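Local coordinates for protein beta-D-glucoside glucohydrolase (Trichoderma reesei, PDB 4I8D) that probably hydrolyses terminal, non-reducing beta-D-glucosyl residues and releases beta-D-glucose during cellulose breakdown, at residues 586-591 / 616-621; 610-615 / 673-678; 632-637 / 668-673. All coordinates share one frame; numbering follows the deposited sequence.

All three contacts lie in the C-terminal beta sandwich, a fibronectin type III-like fold. Contacts 1 and 2 use strand 614-624, and contacts 2 and 3 share Arg673 of strand 665-673. Contact 1 is in-plane pairing of two antiparallel strands at one side of a sheet; its bonds are mainly backbone bonds, and it is partly buried. Contact 3 is fully buried. It joins the two sheets face to face, and mainly apolar side chains meet there, with a backbone carbonyl oxygen at the edge of a ring. Contact 2 is partly buried at the end of the sandwich. Its turn meets an arginine-rich segment, so charge and ring packing are added to a few backbone bonds.

Contact 1 of 3, residues 586-591 / 616-621; sequences SRLSVL and ATVTVD
Ser586 and Asp621 pair through two backbone hydrogen bonds, with Asp621 N to Ser586 O at 2.8 Å. Ser589 and Thr619 form a second such pair, and Leu591 and Thr617 a third. The two strands run antiparallel, with 174° between their axes. The register slips by one residue between Ser586 and Ser589. This is a beta bulge, and Arg587 sits in it with a left-handed backbone. Arg587 NH1 is placed 2.5 Å from Asp621 OD2, near the guanidinium plane. This salt bridge is doubtful in detail: the distance is very short, and the arginine has two conformers.

Beyond the bulge, Leu588 CA directs a C-H toward Thr619 O at 3.2 Å. Ser589 OG rests against Thr619 CB at 3.3 Å, on the face that also carries Ser586, Leu591, Thr617 and Asp621. Val590 and Val618 lie on the other face, and Leu588 CD1 joins them. With chi1 at -169°, Val618 puts CG1 opposite its own N and against the neighbouring strand, near Ser589 O. This methyl meets Leu588 CD1 at 3.7 Å and Val590 CG2 at 4.1 Å. The Val590 and Val618 side chains lie side by side and point the same way, while Leu588 slants across Val618.

Strand 583-592 is outermost in a three-stranded antiparallel sheet, and strand 614-624 is central. On its other side, 614-624 bonds to strand 665-673, where Thr617 OG1 reaches Asn671 and Asp621 OD1 reaches Thr667. Leu588, Val590, Val618 and Val620 pack on strands 692-699 and 705-713 of the second sheet of the sandwich.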
loop_
_atom_site.group_PDB
_atom_site.type_symbol
_atom_site.label_atom_id
_atom_site.label_comp_id
_atom_site.label_asym_id
_atom_site.label_seq_id
_atom_site.Cartn_x
_atom_site.Cartn_y
_atom_site.Cartn_z
ATOM N N SER A 586 13.018 -27.197 -6.530
ATOM C CA SER A 586 12.960 -28.662 -6.417
ATOM C C SER A 586 12.359 -29.135 -5.093
ATOM O O SER A 586 12.149 -28.330 -4.178
ATOM C CB SER A 586 14.345 -29.278 -6.630
ATOM O OG SER A 586 15.267 -28.777 -5.688
ATOM N N ARG A 587 12.078 -30.440 -5.017
ATOM C CA ARG A 587 11.538 -31.070 -3.813
ATOM C C ARG A 587 10.338 -30.308 -3.237
ATOM O O ARG A 587 10.352 -29.871 -2.084
ATOM C CB ARG A 587 12.647 -31.258 -2.764
ATOM C CG ARG A 587 13.579 -32.427 -3.047
ATOM C CD ARG A 587 14.955 -32.241 -2.418
ATOM N NE ARG A 587 15.985 -31.912 -3.408
ATOM C CZ ARG A 587 16.785 -30.846 -3.366
ATOM N NH1 ARG A 587 16.710 -29.970 -2.371
ATOM N NH2 ARG A 587 17.680 -30.662 -4.328
ATOM N N LEU A 588 9.299 -30.137 -4.047
ATOM C CA LEU A 588 8.064 -29.535 -3.561
ATOM C C LEU A 588 7.314 -30.532 -2.671
ATOM O O LEU A 588 7.061 -31.664 -3.088
ATOM C CB LEU A 588 7.183 -29.090 -4.723
ATOM C CG LEU A 588 5.734 -28.695 -4.417
ATOM C CD1 LEU A 588 5.661 -27.420 -3.593
ATOM C CD2 LEU A 588 4.964 -28.530 -5.721
ATOM N N SER A 589 6.975 -30.113 -1.449
ATOM C CA SER A 589 6.220 -30.962 -0.525
ATOM C C SER A 589 4.995 -30.241 0.037
ATOM O O SER A 589 4.988 -29.010 0.154
ATOM C CB SER A 589 7.117 -31.483 0.610
ATOM O OG SER A 589 7.149 -30.589 1.709
ATOM N N VAL A 590 3.968 -31.026 0.376
ATOM C CA VAL A 590 2.672 -30.524 0.841
ATOM C C VAL A 590 2.168 -31.345 2.033
ATOM O O VAL A 590 2.069 -32.576 1.959
ATOM C CB VAL A 590 1.597 -30.602 -0.272
ATOM C CG1 VAL A 590 0.246 -30.117 0.242
ATOM C CG2 VAL A 590 2.015 -29.817 -1.512
ATOM N N LEU A 591 1.826 -30.657 3.119
ATOM C CA LEU A 591 1.275 -31.302 4.308
ATOM C C LEU A 591 0.073 -30.537 4.840
ATOM O O LEU A 591 0.143 -29.320 5.033
ATOM C CB LEU A 591 2.343 -31.429 5.405
ATOM C CG LEU A 591 3.150 -32.734 5.527
ATOM C CD1 LEU A 591 2.234 -33.958 5.599
ATOM C CD2 LEU A 591 4.195 -32.899 4.424
ATOM N N ALA A 616 -2.121 -25.982 7.076
ATOM C CA ALA A 616 -1.313 -26.719 6.119
ATOM C C ALA A 616 0.036 -26.038 5.931
ATOM O O ALA A 616 0.202 -24.866 6.287
ATOM C CB ALA A 616 -2.047 -26.832 4.790
ATOM N N THR A 617 0.993 -26.771 5.371
ATOM C CA THR A 617 2.323 -26.224 5.094
ATOM C C THR A 617 2.877 -26.734 3.771
ATOM O O THR A 617 2.807 -27.929 3.477
ATOM C CB THR A 617 3.315 -26.524 6.237
ATOM O OG1 THR A 617 3.012 -25.675 7.353
ATOM C CG2 THR A 617 4.757 -26.269 5.797
ATOM N N VAL A 618 3.422 -25.811 2.983
ATOM C CA VAL A 618 3.987 -26.141 1.680
ATOM C C VAL A 618 5.459 -25.720 1.628
ATOM O O VAL A 618 5.832 -24.657 2.127
ATOM C CB VAL A 618 3.179 -25.493 0.528
ATOM C CG1 VAL A 618 3.612 -26.050 -0.818
ATOM C CG2 VAL A 618 1.687 -25.713 0.727
ATOM N N THR A 619 6.275 -26.560 0.998
ATOM C CA THR A 619 7.727 -26.451 1.025
ATOM C C THR A 619 8.306 -26.646 -0.373
ATOM O O THR A 619 7.847 -27.509 -1.117
ATOM C CB THR A 619 8.312 -27.538 1.967
ATOM O OG1 THR A 619 8.133 -27.133 3.329
ATOM C CG2 THR A 619 9.798 -27.815 1.696
ATOM N N VAL A 620 9.328 -25.862 -0.706
ATOM C CA VAL A 620 10.104 -26.049 -1.930
ATOM C C VAL A 620 11.541 -25.587 -1.676
ATOM O O VAL A 620 11.773 -24.694 -0.855
ATOM C CB VAL A 620 9.465 -25.311 -3.149
ATOM C CG1 VAL A 620 9.269 -23.823 -2.871
ATOM C CG2 VAL A 620 10.278 -25.515 -4.424
ATOM N N ASP A 621 12.494 -26.210 -2.364
ATOM C CA ASP A 621 13.901 -25.829 -2.284
ATOM C C ASP A 621 14.318 -24.958 -3.462
ATOM O O ASP A 621 14.126 -25.335 -4.628
ATOM C CB ASP A 621 14.793 -27.072 -2.210
ATOM C CG ASP A 621 14.923 -27.625 -0.791
ATOM O OD1 ASP A 621 14.222 -27.133 0.131
ATOM O OD2 ASP A 621 15.735 -28.558 -0.596
#

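Contact 2 of 3, residues 610-615 / 673-678; sequences DLFQNV and RRRDLS
Arg675 runs along Leu611 and then over Phe612. Its CB lies 3.6 Å from Leu611 O and also near the methyl Leu611 CD2. CG keeps close to the same carbonyl. The chain then bends at chi3 (-58°), and this lays its outer half on the ring. CD sits over one face of Phe612, 3.8 Å from the ring centroid, as a CH-pi contact. NE comes 3.4 Å from Phe612 CE1. The guanidinium lies nearly parallel to the ring, with 16° between the planes, and its centre is over Phe612 CZ. At the tip, NH1 makes a salt bridge with Asp192 and NH2 a hydrogen bond with Trp188 O.

The backbone fixes where this side chain starts. Residues 610-613 form a type I beta turn, and Leu611 O takes a straight bond from Arg675 N at 3.0 Å, in the carbonyl plane and on a lone pair. Arg674 N gives a weak bond to Gln613 O. Arg673 lies alongside Phe612, its NH1 3.5 Å from Phe612 CE2, the two planes steeply inclined. Side-on, its NE and NH2 hold one oxygen each of Asp676, with NH2 to OD1 at 3.0 Å. Asp676 OD2 also accepts from Arg673 N. The charged ends of Arg674 and Asp610 make just a long charge contact, with no N-H pointing at the oxygen; Arg674 NH1 bonds Lys595 O, and Asp610 bonds Gly601 N and Thr600 N.

Asp192, on helix 188-195, pairs with both Arg673 and Arg675. Together with Asp676 it probably offsets the two close positive charges. Arg675 also makes a cation-pi contact with Trp188 of that helix. The chemistry is consistent with an ionic and cation-pi junction between the fibronectin-like sandwich and the family 3 N-terminal domain.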
loop_
_atom_site.group_PDB
_atom_site.type_symbol
_atom_site.label_atom_id
_atom_site.label_comp_id
_atom_site.label_asym_id
_atom_site.label_seq_id
_atom_site.Cartn_x
_atom_site.Cartn_y
_atom_site.Cartn_z
ATOM N N ASP A 610 -10.196 -19.487 14.580
ATOM C CA ASP A 610 -9.491 -20.479 13.762
ATOM C C ASP A 610 -9.030 -19.989 12.374
ATOM O O ASP A 610 -8.123 -20.578 11.781
ATOM C CB ASP A 610 -10.290 -21.791 13.647
ATOM C CG ASP A 610 -11.767 -21.574 13.309
ATOM O OD1 ASP A 610 -12.291 -20.452 13.493
ATOM O OD2 ASP A 610 -12.416 -22.550 12.870
ATOM N N LEU A 611 -9.629 -18.910 11.871
ATOM C CA LEU A 611 -9.353 -18.440 10.495
ATOM C C LEU A 611 -7.897 -18.085 10.208
ATOM O O LEU A 611 -7.405 -18.341 9.107
ATOM C CB LEU A 611 -10.268 -17.271 10.102
ATOM C CG LEU A 611 -11.695 -17.684 9.742
ATOM C CD1 LEU A 611 -12.604 -16.470 9.646
ATOM C CD2 LEU A 611 -11.707 -18.481 8.448
ATOM N N PHE A 612 -7.217 -17.513 11.198
ATOM C CA PHE A 612 -5.825 -17.107 11.035
ATOM C C PHE A 612 -4.828 -18.167 11.499
ATOM O O PHE A 612 -3.616 -17.985 11.364
ATOM C CB PHE A 612 -5.569 -15.784 11.762
ATOM C CG PHE A 612 -5.823 -14.563 10.921
ATOM C CD1 PHE A 612 -7.123 -14.145 10.641
ATOM C CD2 PHE A 612 -4.759 -13.817 10.423
ATOM C CE1 PHE A 612 -7.353 -13.011 9.876
ATOM C CE2 PHE A 612 -4.985 -12.681 9.656
ATOM C CZ PHE A 612 -6.282 -12.277 9.384
ATOM N N GLN A 613 -5.330 -19.272 12.046
ATOM C CA GLN A 613 -4.449 -20.341 12.513
ATOM C C GLN A 613 -4.052 -21.257 11.363
ATOM O O GLN A 613 -4.873 -21.562 10.499
ATOM C CB GLN A 613 -5.104 -21.134 13.643
ATOM C CG GLN A 613 -5.251 -20.338 14.930
ATOM C CD GLN A 613 -5.869 -21.146 16.054
ATOM O OE1 GLN A 613 -7.060 -21.022 16.337
ATOM N NE2 GLN A 613 -5.062 -21.981 16.699
ATOM N N ASN A 614 -2.792 -21.687 11.358
ATOM C CA ASN A 614 -2.248 -22.519 10.277
ATOM C C ASN A 614 -2.853 -23.922 10.218
ATOM O O ASN A 614 -3.034 -24.573 11.249
ATOM C CB ASN A 614 -0.719 -22.609 10.373
ATOM C CG ASN A 614 -0.053 -21.244 10.402
ATOM O OD1 ASN A 614 -0.332 -20.378 9.571
ATOM N ND2 ASN A 614 0.834 -21.046 11.367
ATOM N N VAL A 615 -3.159 -24.379 9.006
ATOM C CA VAL A 615 -3.798 -25.685 8.804
ATOM C C VAL A 615 -3.016 -26.587 7.848
ATOM O O VAL A 615 -3.216 -27.801 7.817
ATOM C CB VAL A 615 -5.265 -25.549 8.328
ATOM C CG1 VAL A 615 -6.156 -25.068 9.472
ATOM C CG2 VAL A 615 -5.370 -24.633 7.109
ATOM N N ARG A 673 -2.915 -20.497 6.415
ATOM C CA ARG A 673 -3.948 -20.264 7.426
ATOM C C ARG A 673 -5.247 -20.884 6.911
ATOM O O ARG A 673 -5.312 -21.298 5.755
ATOM C CB ARG A 673 -4.112 -18.769 7.722
ATOM C CG ARG A 673 -2.811 -18.053 8.083
ATOM C CD ARG A 673 -2.925 -16.532 7.984
ATOM N NE ARG A 673 -3.310 -16.081 6.640
ATOM C CZ ARG A 673 -3.324 -14.811 6.232
ATOM N NH1 ARG A 673 -2.971 -13.833 7.056
ATOM N NH2 ARG A 673 -3.698 -14.516 4.991
ATOM N N ARG A 674 -6.265 -20.984 7.763
ATOM C CA ARG A 674 -7.514 -21.623 7.352
ATOM C C ARG A 674 -8.206 -20.802 6.268
ATOM O O ARG A 674 -8.671 -21.353 5.261
ATOM C CB ARG A 674 -8.456 -21.851 8.538
ATOM C CG ARG A 674 -9.654 -22.741 8.198
ATOM C CD ARG A 674 -10.570 -22.977 9.391
ATOM N NE ARG A 674 -11.930 -23.338 8.988
ATOM C CZ ARG A 674 -12.318 -24.555 8.603
ATOM N NH1 ARG A 674 -11.452 -25.563 8.557
ATOM N NH2 ARG A 674 -13.583 -24.762 8.257
ATOM N N ARG A 675 -8.255 -19.488 6.486
ATOM C CA ARG A 675 -8.822 -18.548 5.526
ATOM C C ARG A 675 -8.200 -18.756 4.143
ATOM O O ARG A 675 -8.905 -18.727 3.145
ATOM C CB ARG A 675 -8.679 -17.094 6.022
ATOM C CG ARG A 675 -7.255 -16.540 6.069
ATOM C CD ARG A 675 -7.111 -15.385 7.047
ATOM N NE ARG A 675 -7.993 -14.254 6.759
ATOM C CZ ARG A 675 -7.604 -13.078 6.253
ATOM N NH1 ARG A 675 -6.328 -12.834 5.955
ATOM N NH2 ARG A 675 -8.504 -12.128 6.053
ATOM N N ASP A 676 -6.893 -19.023 4.103
ATOM C CA ASP A 676 -6.158 -19.232 2.852
ATOM C C ASP A 676 -6.653 -20.425 2.039
ATOM O O ASP A 676 -6.142 -20.705 0.950
ATOM C CB ASP A 676 -4.658 -19.377 3.123
ATOM C CG ASP A 676 -4.074 -18.187 3.867
ATOM O OD1 ASP A 676 -4.589 -17.062 3.688
ATOM O OD2 ASP A 676 -3.101 -18.381 4.631
ATOM N N LEU A 677 -7.640 -21.136 2.567
ATOM C CA LEU A 677 -8.262 -22.221 1.829
ATOM C C LEU A 677 -9.767 -22.023 1.811
ATOM O O LEU A 677 -10.510 -22.880 1.335
ATOM C CB LEU A 677 -7.899 -23.578 2.437
ATOM C CG LEU A 677 -6.451 -24.070 2.390
ATOM C CD1 LEU A 677 -6.349 -25.418 3.077
ATOM C CD2 LEU A 677 -5.908 -24.178 0.977
ATOM N N SER A 678 -10.203 -20.871 2.312
ATOM C CA SER A 678 -11.626 -20.573 2.448
ATOM C C SER A 678 -12.163 -19.653 1.346
ATOM O O SER A 678 -11.402 -19.067 0.580
ATOM C CB SER A 678 -11.910 -19.957 3.820
ATOM O OG SER A 678 -11.279 -20.700 4.851
#

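Contact 3 of 3, residues 632-637 / 668-673; sequences EVAQLY and ATFNIR
Leu636 stands over one face of the Phe670 ring. Its CB lies 4.0 Å from the ring centroid and only 12° off the ring normal, a CH-pi contact near the centre of the face. The rest of the leucine runs on past the ring toward its root. CG is anti to the backbone N (chi1 168°), and this carries CD2 to Phe670 CB at 3.8 Å. The same methyl lies against Ile672 CD1, modelled at 3.3 Å, too close to be taken literally. The Leu636 and Ile672 side chains cross at about a right angle and touch through these methyls.

The far end of the ring turns its edge to the other strand. Ala634 O lies near the ring plane, 3.6 Å from Phe670 CE1. Ala634 CB touches Phe670 CZ at 4.2 Å, and beside it Ala634 CB and Ala668 CB approach to 4.3 Å. The ring is thus met over a face by Leu636 and at its rim by Ala634. With an alanine in place of Phe670, Leu636 CB would probably lose the ring face it rests on, and a gap would be likely to open between the two strands beside Ala634.

No hydrogen bond joins the two segments. Their axes come within 8.5 Å of each other and cross at -34°, consistent with two sheets packed face to face in a beta sandwich. Strand 630-639 belongs to the four-stranded sheet, where it lies between strands 651-660 and 692-699. Strand 665-673 is outermost in the three-stranded sheet, next to strand 614-624. Val698 of strand 692-699 touches both Leu636 and Phe670, Ala668 packs on Ala656 and Leu658 of strand 651-660, and Ile672 reaches Ala616 of strand 614-624.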
loop_
_atom_site.group_PDB
_atom_site.type_symbol
_atom_site.label_atom_id
_atom_site.label_comp_id
_atom_site.label_asym_id
_atom_site.label_seq_id
_atom_site.Cartn_x
_atom_site.Cartn_y
_atom_site.Cartn_z
ATOM N N GLU A 632 15.608 -14.452 -4.543
ATOM C CA GLU A 632 14.435 -14.920 -5.286
ATOM C C GLU A 632 13.192 -14.838 -4.422
ATOM O O GLU A 632 13.216 -15.193 -3.241
ATOM C CB GLU A 632 14.623 -16.366 -5.769
ATOM C CG GLU A 632 13.385 -17.034 -6.366
ATOM C CD GLU A 632 12.932 -16.416 -7.687
ATOM O OE1 GLU A 632 12.962 -15.173 -7.822
ATOM O OE2 GLU A 632 12.523 -17.174 -8.596
ATOM N N VAL A 633 12.106 -14.370 -5.016
ATOM C CA VAL A 633 10.833 -14.345 -4.337
ATOM C C VAL A 633 10.009 -15.531 -4.830
ATOM O O VAL A 633 9.310 -15.442 -5.842
ATOM C CB VAL A 633 10.112 -13.005 -4.566
ATOM C CG1 VAL A 633 8.748 -12.995 -3.894
ATOM C CG2 VAL A 633 10.971 -11.859 -4.054
ATOM N N ALA A 634 10.126 -16.653 -4.128
ATOM C CA ALA A 634 9.350 -17.848 -4.454
ATOM C C ALA A 634 7.888 -17.662 -4.036
ATOM O O ALA A 634 7.602 -17.186 -2.934
ATOM C CB ALA A 634 9.957 -19.078 -3.790
ATOM N N GLN A 635 6.964 -18.030 -4.922
ATOM C CA GLN A 635 5.556 -17.720 -4.705
ATOM C C GLN A 635 4.652 -18.955 -4.743
ATOM O O GLN A 635 4.857 -19.864 -5.557
ATOM C CB GLN A 635 5.082 -16.686 -5.735
ATOM C CG GLN A 635 5.834 -15.351 -5.709
ATOM C CD GLN A 635 5.720 -14.588 -7.028
ATOM O OE1 GLN A 635 4.640 -14.502 -7.632
ATOM N NE2 GLN A 635 6.838 -14.038 -7.486
ATOM N N LEU A 636 3.645 -18.968 -3.866
ATOM C CA LEU A 636 2.626 -20.016 -3.853
ATOM C C LEU A 636 1.277 -19.526 -4.391
ATOM O O LEU A 636 0.716 -18.540 -3.892
ATOM C CB LEU A 636 2.444 -20.585 -2.441
ATOM C CG LEU A 636 1.211 -21.483 -2.212
ATOM C CD1 LEU A 636 1.322 -22.820 -2.932
ATOM C CD2 LEU A 636 0.948 -21.693 -0.730
ATOM N N TYR A 637 0.754 -20.237 -5.390
ATOM C CA TYR A 637 -0.586 -19.984 -5.905
ATOM C C TYR A 637 -1.467 -21.200 -5.712
ATOM O O TYR A 637 -1.055 -22.343 -5.965
ATOM C CB TYR A 637 -0.555 -19.555 -7.385
ATOM C CG TYR A 637 0.102 -18.206 -7.563
ATOM C CD1 TYR A 637 -0.637 -17.032 -7.464
ATOM C CD2 TYR A 637 1.462 -18.109 -7.791
ATOM C CE1 TYR A 637 -0.034 -15.794 -7.596
ATOM C CE2 TYR A 637 2.075 -16.881 -7.927
ATOM C CZ TYR A 637 1.326 -15.728 -7.826
ATOM O OH TYR A 637 1.952 -14.517 -7.962
ATOM N N ALA A 668 12.057 -22.644 1.135
ATOM C CA ALA A 668 10.983 -21.682 1.331
ATOM C C ALA A 668 9.770 -22.372 1.953
ATOM O O ALA A 668 9.315 -23.415 1.461
ATOM C CB ALA A 668 10.609 -21.029 0.010
ATOM N N THR A 669 9.254 -21.782 3.032
ATOM C CA THR A 669 8.146 -22.362 3.792
ATOM C C THR A 669 6.882 -21.503 3.704
ATOM O O THR A 669 6.885 -20.336 4.109
ATOM C CB THR A 669 8.546 -22.577 5.274
ATOM O OG1 THR A 669 9.739 -23.365 5.334
ATOM C CG2 THR A 669 7.436 -23.288 6.065
ATOM N N PHE A 670 5.804 -22.089 3.182
ATOM C CA PHE A 670 4.528 -21.375 3.060
ATOM C C PHE A 670 3.504 -21.887 4.071
ATOM O O PHE A 670 3.034 -23.024 3.976
ATOM C CB PHE A 670 3.952 -21.467 1.636
ATOM C CG PHE A 670 4.942 -21.161 0.549
ATOM C CD1 PHE A 670 5.424 -19.869 0.365
ATOM C CD2 PHE A 670 5.384 -22.164 -0.304
ATOM C CE1 PHE A 670 6.337 -19.587 -0.645
ATOM C CE2 PHE A 670 6.291 -21.890 -1.316
ATOM C CZ PHE A 670 6.769 -20.601 -1.488
ATOM N N ASN A 671 3.159 -21.040 5.035
ATOM C CA ASN A 671 2.174 -21.409 6.033
ATOM C C ASN A 671 0.765 -21.024 5.620
ATOM O O ASN A 671 0.457 -19.845 5.405
ATOM C CB ASN A 671 2.542 -20.834 7.401
ATOM C CG ASN A 671 3.805 -21.462 7.973
ATOM O OD1 ASN A 671 4.067 -22.659 7.789
ATOM N ND2 ASN A 671 4.601 -20.655 8.672
ATOM N N ILE A 672 -0.083 -22.040 5.500
ATOM C CA ILE A 672 -1.447 -21.863 5.031
ATOM C C ILE A 672 -2.385 -21.702 6.221
ATOM O O ILE A 672 -2.618 -22.658 6.955
ATOM C CB ILE A 672 -1.914 -23.074 4.181
ATOM C CG1 ILE A 672 -0.799 -23.598 3.256
ATOM C CG2 ILE A 672 -3.195 -22.752 3.419
ATOM C CD1 ILE A 672 -0.358 -22.643 2.168
ATOM N N ARG A 673 -2.915 -20.497 6.415
ATOM C CA ARG A 673 -3.948 -20.264 7.426
ATOM C C ARG A 673 -5.247 -20.884 6.911
ATOM O O ARG A 673 -5.312 -21.298 5.755
ATOM C CB ARG A 673 -4.112 -18.769 7.722
ATOM C CG ARG A 673 -2.811 -18.053 8.083
ATOM C CD ARG A 673 -2.925 -16.532 7.984
ATOM N NE ARG A 673 -3.310 -16.081 6.640
ATOM C CZ ARG A 673 -3.324 -14.811 6.232
ATOM N NH1 ARG A 673 -2.971 -13.833 7.056
ATOM N NH2 ARG A 673 -3.698 -14.516 4.991
#